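Local atomic coordinates of hypothetical protein (Clostridium sporogenes ATCC 15579, PDB entry 4QRK), a protein that is of unknown function but is a putative cell adhesion protein of Clostridium sporogenes, built as a right-handed beta-helix. Residues A[27-32]-A[93-98]; A[33-38]-A[111-116]. All coordinates share one frame; numbering follows the deposited sequence.

Interaction 1: residues A[27-32]-A[93-98]; sequences LNLNFG and WNINLN
Phe31 drives the edge of its ring into the face of Trp93, the one aromatic pair between strands 27-32 and 93-98. The stack is T-shaped: the Phe31 ring and the five-membered ring of Trp93 have centroids 4.7 Å apart and planes at 82°. Phe31 CD1 sits over the centre of the indole, 3.4 Å from Trp93 CD2, while Phe31 CE1 reaches the pyrrole side and lies 3.5 Å from Trp93 CG. Phe31 CG is anti to its backbone N (chi1 -174°); the CB bond points neither at strand 93-98 nor away from it, yet the ring ends nearer to it. Trp93 suits the place because its broad indole offers a whole face on this side and also meets Phe50 edge-to-face.

The two strands belong to different sheets of the beta-helix and run nearly antiparallel, at 165°, with their axes 11.4 Å apart. Backbone pairing is impossible over such a gap, which is bridged instead by side chains from both walls.

The aliphatic contacts continue from the aromatic pair toward Leu27 and Leu97. Leu29 and Ile95 meet tip to tip, Leu29 CD1 being 4.1 Å from Ile95 CD1, and Leu29 CD2 also approaches Trp93 CZ3. Farther on, Leu27 CD2 lies 4.0 Å from Leu97 CD1, the two side chains crossing at a slant. Branched aliphatic residues suit this interior, since their terminal methyls meet across it.

Polar groups enter chiefly through the backbone: Asn30 O comes within 3.5 Å of Trp93 CH2, approaching the ring obliquely. The CB of Asn30 points away from strand 93-98, and its ND2 is hydrogen-bonded to Ser75 OG.

Interaction 2: residues A[33-38]-A[111-116]; sequences VGKLNI and TGEFKA
Leu36 and Phe114 lie side by side on the inward face of two parallel strands, 35-38 and 113-116, neighbours in one sheet of the right-handed beta-helix. Parallel strands of neighbouring coils stacked in register, each residue beside its counterpart, are the hallmark of the fold. Five backbone hydrogen bonds join the segments, passing to and fro: Gly34 N and Leu36 N donate to Thr111 O and Glu113 O, Glu113 N and Lys115 N return to Gly34 O and Leu36 O, and Ile38 N closes on Lys115 O. The bond from Lys115 N to Leu36 O is 2.9 Å long and nearly straight, at 171°.

The interior is closely packed. Phe114 CG stands anti to its backbone N (chi1 173°), and the ring presents CD1 to Leu36 CG at 3.6 Å. Ile38 CD1 meets the edge of the same ring, 3.7 Å from Phe114 CE1. Beyond it the short side chain of Ala116 sets CB 4.0 Å from Ile38 CB and also touches Leu137. At the corners, Gly34 and Gly112 have backbone angles at which a CB would collide with the carbonyl oxygen of the residue before, and at Gly112 it would also run into Gly34 O, which suits glycine to both corners.

The outward face is looser and polar. Lys35 and Glu113 point the same way, but Lys35 NZ stays 4.6 Å from Glu113 OE1, an attraction beyond salt-bridge range. Lys115 NZ reaches that carboxylate oxygen only at a long 3.9 Å. Such long, flexible chains suit a solvent-facing surface. Asn37 is held more firmly: its ND2 bonds to Asn94 OD1, and its OD1 lies beside the aliphatic start of Lys115. One water donates to Asn37 OD1 at 2.7 Å and to Glu113 O at 3.0 Å.

Of the four segments, 27-32 comes first, on strand 24-32; the chain then turns the corner at 33 and 34 and continues as strand 35-42, so the opening halves of interactions 1 and 2 are consecutive. A long excursion follows before 93-98 returns to close interaction 1 across the interior; 111-116 comes next and closes interaction 2 within a sheet. The two loops therefore cross rather than nest. Strand 35-42 lies between 91-98 and 113-117, with probable backbone hydrogen bonds linking Asn37 to Trp93 and Ile95. Ile38 packs against both Leu29 and Leu97. Interaction 1 thus ties the two opposing sheets, while interaction 2 joins neighbouring strands within one of them.

Interaction 1: residues A[27-32]-A[93-98]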
# COMPACT_ATOMS: atom_id res chain seq x y z
N LEU A 27 -2.43 5.89 -8.46
CA LEU A 27 -1.03 5.52 -8.35
C LEU A 27 -0.91 4.02 -8.58
O LEU A 27 -1.64 3.21 -7.97
CB LEU A 27 -0.48 5.90 -6.97
CG LEU A 27 0.97 5.53 -6.63
CD1 LEU A 27 1.89 6.24 -7.54
CD2 LEU A 27 1.32 5.86 -5.17
N ASN A 28 -0.04 3.66 -9.51
CA ASN A 28 0.14 2.26 -9.84
C ASN A 28 1.62 1.95 -9.73
O ASN A 28 2.44 2.54 -10.43
CB ASN A 28 -0.45 1.96 -11.23
CG ASN A 28 -0.25 0.49 -11.64
OD1 ASN A 28 -0.38 -0.41 -10.82
ND2 ASN A 28 0.06 0.26 -12.90
N LEU A 29 1.96 1.06 -8.80
CA LEU A 29 3.36 0.75 -8.49
C LEU A 29 3.70 -0.72 -8.80
O LEU A 29 3.00 -1.64 -8.38
CB LEU A 29 3.67 1.06 -7.02
CG LEU A 29 3.48 2.50 -6.54
CD1 LEU A 29 3.70 2.69 -5.05
CD2 LEU A 29 4.41 3.47 -7.24
N ASN A 30 4.76 -0.93 -9.56
CA ASN A 30 5.24 -2.29 -9.87
C ASN A 30 6.65 -2.42 -9.41
O ASN A 30 7.52 -1.77 -9.96
CB ASN A 30 5.19 -2.56 -11.36
CG ASN A 30 3.83 -2.37 -11.90
OD1 ASN A 30 2.93 -3.11 -11.54
ND2 ASN A 30 3.65 -1.36 -12.74
N PHE A 31 6.86 -3.24 -8.39
CA PHE A 31 8.10 -3.18 -7.65
C PHE A 31 8.55 -4.61 -7.52
O PHE A 31 7.83 -5.43 -6.99
CB PHE A 31 7.78 -2.59 -6.29
CG PHE A 31 8.99 -2.32 -5.42
CD1 PHE A 31 9.71 -1.15 -5.57
CD2 PHE A 31 9.36 -3.21 -4.41
CE1 PHE A 31 10.80 -0.87 -4.75
CE2 PHE A 31 10.45 -2.94 -3.58
CZ PHE A 31 11.16 -1.76 -3.74
N GLY A 32 9.73 -4.92 -8.03
CA GLY A 32 10.22 -6.28 -8.06
C GLY A 32 10.78 -6.74 -6.74
O GLY A 32 10.35 -7.76 -6.21
N TRP A 93 12.49 2.64 -2.53
CA TRP A 93 11.65 3.71 -2.99
C TRP A 93 10.98 4.34 -1.77
O TRP A 93 10.28 3.69 -0.97
CB TRP A 93 10.55 3.21 -3.94
CG TRP A 93 10.99 2.63 -5.26
CD1 TRP A 93 12.27 2.39 -5.70
CD2 TRP A 93 10.11 2.17 -6.28
NE1 TRP A 93 12.23 1.82 -6.96
CE2 TRP A 93 10.91 1.65 -7.32
CE3 TRP A 93 8.72 2.15 -6.41
CZ2 TRP A 93 10.36 1.13 -8.50
CZ3 TRP A 93 8.17 1.61 -7.57
CH2 TRP A 93 9.00 1.11 -8.60
N ASN A 94 11.20 5.63 -1.63
CA ASN A 94 10.60 6.37 -0.52
C ASN A 94 9.73 7.45 -1.09
O ASN A 94 10.24 8.37 -1.71
CB ASN A 94 11.70 6.98 0.33
CG ASN A 94 12.65 5.94 0.84
OD1 ASN A 94 12.29 5.16 1.69
ND2 ASN A 94 13.86 5.90 0.30
N ILE A 95 8.43 7.30 -0.94
CA ILE A 95 7.45 8.12 -1.64
C ILE A 95 6.62 8.98 -0.69
O ILE A 95 6.09 8.45 0.30
CB ILE A 95 6.53 7.21 -2.48
CG1 ILE A 95 7.37 6.54 -3.60
CG2 ILE A 95 5.35 7.99 -3.07
CD1 ILE A 95 6.61 5.50 -4.37
N ASN A 96 6.52 10.28 -0.97
CA ASN A 96 5.63 11.16 -0.21
C ASN A 96 4.46 11.54 -1.11
O ASN A 96 4.66 11.97 -2.27
CB ASN A 96 6.27 12.49 0.29
CG ASN A 96 7.50 12.33 1.16
OD1 ASN A 96 8.43 13.16 1.05
ND2 ASN A 96 7.54 11.33 2.02
N LEU A 97 3.24 11.44 -0.59
CA LEU A 97 2.03 11.68 -1.36
C LEU A 97 1.22 12.88 -0.83
O LEU A 97 1.22 13.18 0.36
CB LEU A 97 1.10 10.45 -1.32
CG LEU A 97 1.59 9.19 -2.06
CD1 LEU A 97 0.53 8.10 -1.94
CD2 LEU A 97 1.90 9.52 -3.49
N ASN A 98 0.49 13.51 -1.75
CA ASN A 98 -0.36 14.63 -1.41
C ASN A 98 -1.46 14.15 -0.48
O ASN A 98 -1.97 13.04 -0.66
CB ASN A 98 -0.98 15.19 -2.68
CG ASN A 98 -1.77 16.45 -2.42
OD1 ASN A 98 -2.99 16.41 -2.15
ND2 ASN A 98 -1.07 17.58 -2.45

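Interaction 2: residues A[33-38]-A[111-116]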
# COMPACT_ATOMS: atom_id res chain seq x y z
N VAL A 33 11.77 -6.02 -6.21
CA VAL A 33 12.46 -6.47 -5.01
C VAL A 33 12.98 -5.28 -4.22
O VAL A 33 13.39 -4.27 -4.80
CB VAL A 33 13.60 -7.50 -5.30
CG1 VAL A 33 14.64 -6.93 -6.22
CG2 VAL A 33 14.27 -7.89 -4.03
N GLY A 34 12.88 -5.36 -2.90
CA GLY A 34 13.48 -4.37 -2.03
C GLY A 34 12.53 -3.77 -1.00
O GLY A 34 11.67 -4.45 -0.42
N LYS A 35 12.71 -2.48 -0.74
CA LYS A 35 11.97 -1.79 0.32
C LYS A 35 11.20 -0.62 -0.29
O LYS A 35 11.75 0.22 -1.01
CB LYS A 35 12.92 -1.29 1.40
CG LYS A 35 13.64 -2.42 2.16
CD LYS A 35 14.73 -1.86 3.06
CE LYS A 35 15.24 -2.89 4.07
NZ LYS A 35 16.08 -3.95 3.44
N LEU A 36 9.91 -0.62 -0.06
CA LEU A 36 9.05 0.45 -0.54
C LEU A 36 8.38 1.10 0.66
O LEU A 36 7.69 0.42 1.41
CB LEU A 36 7.96 -0.15 -1.45
CG LEU A 36 6.78 0.73 -1.84
CD1 LEU A 36 7.22 1.99 -2.51
CD2 LEU A 36 5.85 -0.06 -2.77
N ASN A 37 8.54 2.42 0.80
CA ASN A 37 7.99 3.20 1.89
C ASN A 37 7.17 4.37 1.37
O ASN A 37 7.62 5.13 0.52
CB ASN A 37 9.10 3.76 2.76
CG ASN A 37 9.97 2.70 3.37
OD1 ASN A 37 9.50 1.70 3.97
ND2 ASN A 37 11.26 2.89 3.22
N ILE A 38 5.94 4.45 1.83
CA ILE A 38 5.03 5.50 1.38
C ILE A 38 4.45 6.21 2.57
O ILE A 38 4.05 5.59 3.58
CB ILE A 38 3.87 4.95 0.55
CG1 ILE A 38 4.40 4.14 -0.65
CG2 ILE A 38 2.97 6.09 0.11
CD1 ILE A 38 3.25 3.56 -1.50
N THR A 111 8.92 -9.14 -4.05
CA THR A 111 9.59 -9.60 -2.85
C THR A 111 10.16 -8.41 -2.09
O THR A 111 10.85 -7.59 -2.68
CB THR A 111 10.80 -10.50 -3.21
OG1 THR A 111 10.38 -11.51 -4.13
CG2 THR A 111 11.36 -11.18 -1.97
N GLY A 112 9.98 -8.37 -0.78
CA GLY A 112 10.56 -7.29 0.00
C GLY A 112 9.65 -6.79 1.09
O GLY A 112 8.77 -7.51 1.54
N GLU A 113 9.86 -5.55 1.52
CA GLU A 113 9.11 -4.98 2.62
C GLU A 113 8.40 -3.72 2.21
O GLU A 113 9.00 -2.78 1.66
CB GLU A 113 10.04 -4.70 3.78
CG GLU A 113 10.74 -5.96 4.33
CD GLU A 113 11.78 -5.62 5.39
OE1 GLU A 113 12.07 -4.41 5.56
OE2 GLU A 113 12.31 -6.55 6.03
N PHE A 114 7.10 -3.74 2.43
CA PHE A 114 6.26 -2.60 2.08
C PHE A 114 5.72 -1.97 3.37
O PHE A 114 5.08 -2.64 4.19
CB PHE A 114 5.11 -3.04 1.21
CG PHE A 114 4.08 -1.96 0.93
CD1 PHE A 114 4.47 -0.69 0.56
CD2 PHE A 114 2.73 -2.22 1.05
CE1 PHE A 114 3.53 0.32 0.33
CE2 PHE A 114 1.78 -1.23 0.81
CZ PHE A 114 2.19 0.04 0.46
N LYS A 115 6.00 -0.69 3.54
CA LYS A 115 5.54 0.06 4.71
C LYS A 115 4.87 1.33 4.24
O LYS A 115 5.40 2.08 3.39
CB LYS A 115 6.72 0.42 5.61
CG LYS A 115 7.47 -0.74 6.22
CD LYS A 115 8.43 -0.19 7.29
CE LYS A 115 9.55 -1.13 7.70
NZ LYS A 115 9.21 -2.57 7.56
N ALA A 116 3.67 1.57 4.75
CA ALA A 116 2.93 2.76 4.34
C ALA A 116 2.08 3.36 5.44
O ALA A 116 1.32 2.66 6.13
CB ALA A 116 2.03 2.48 3.10
O HOH W 1 9.98 -0.93 3.76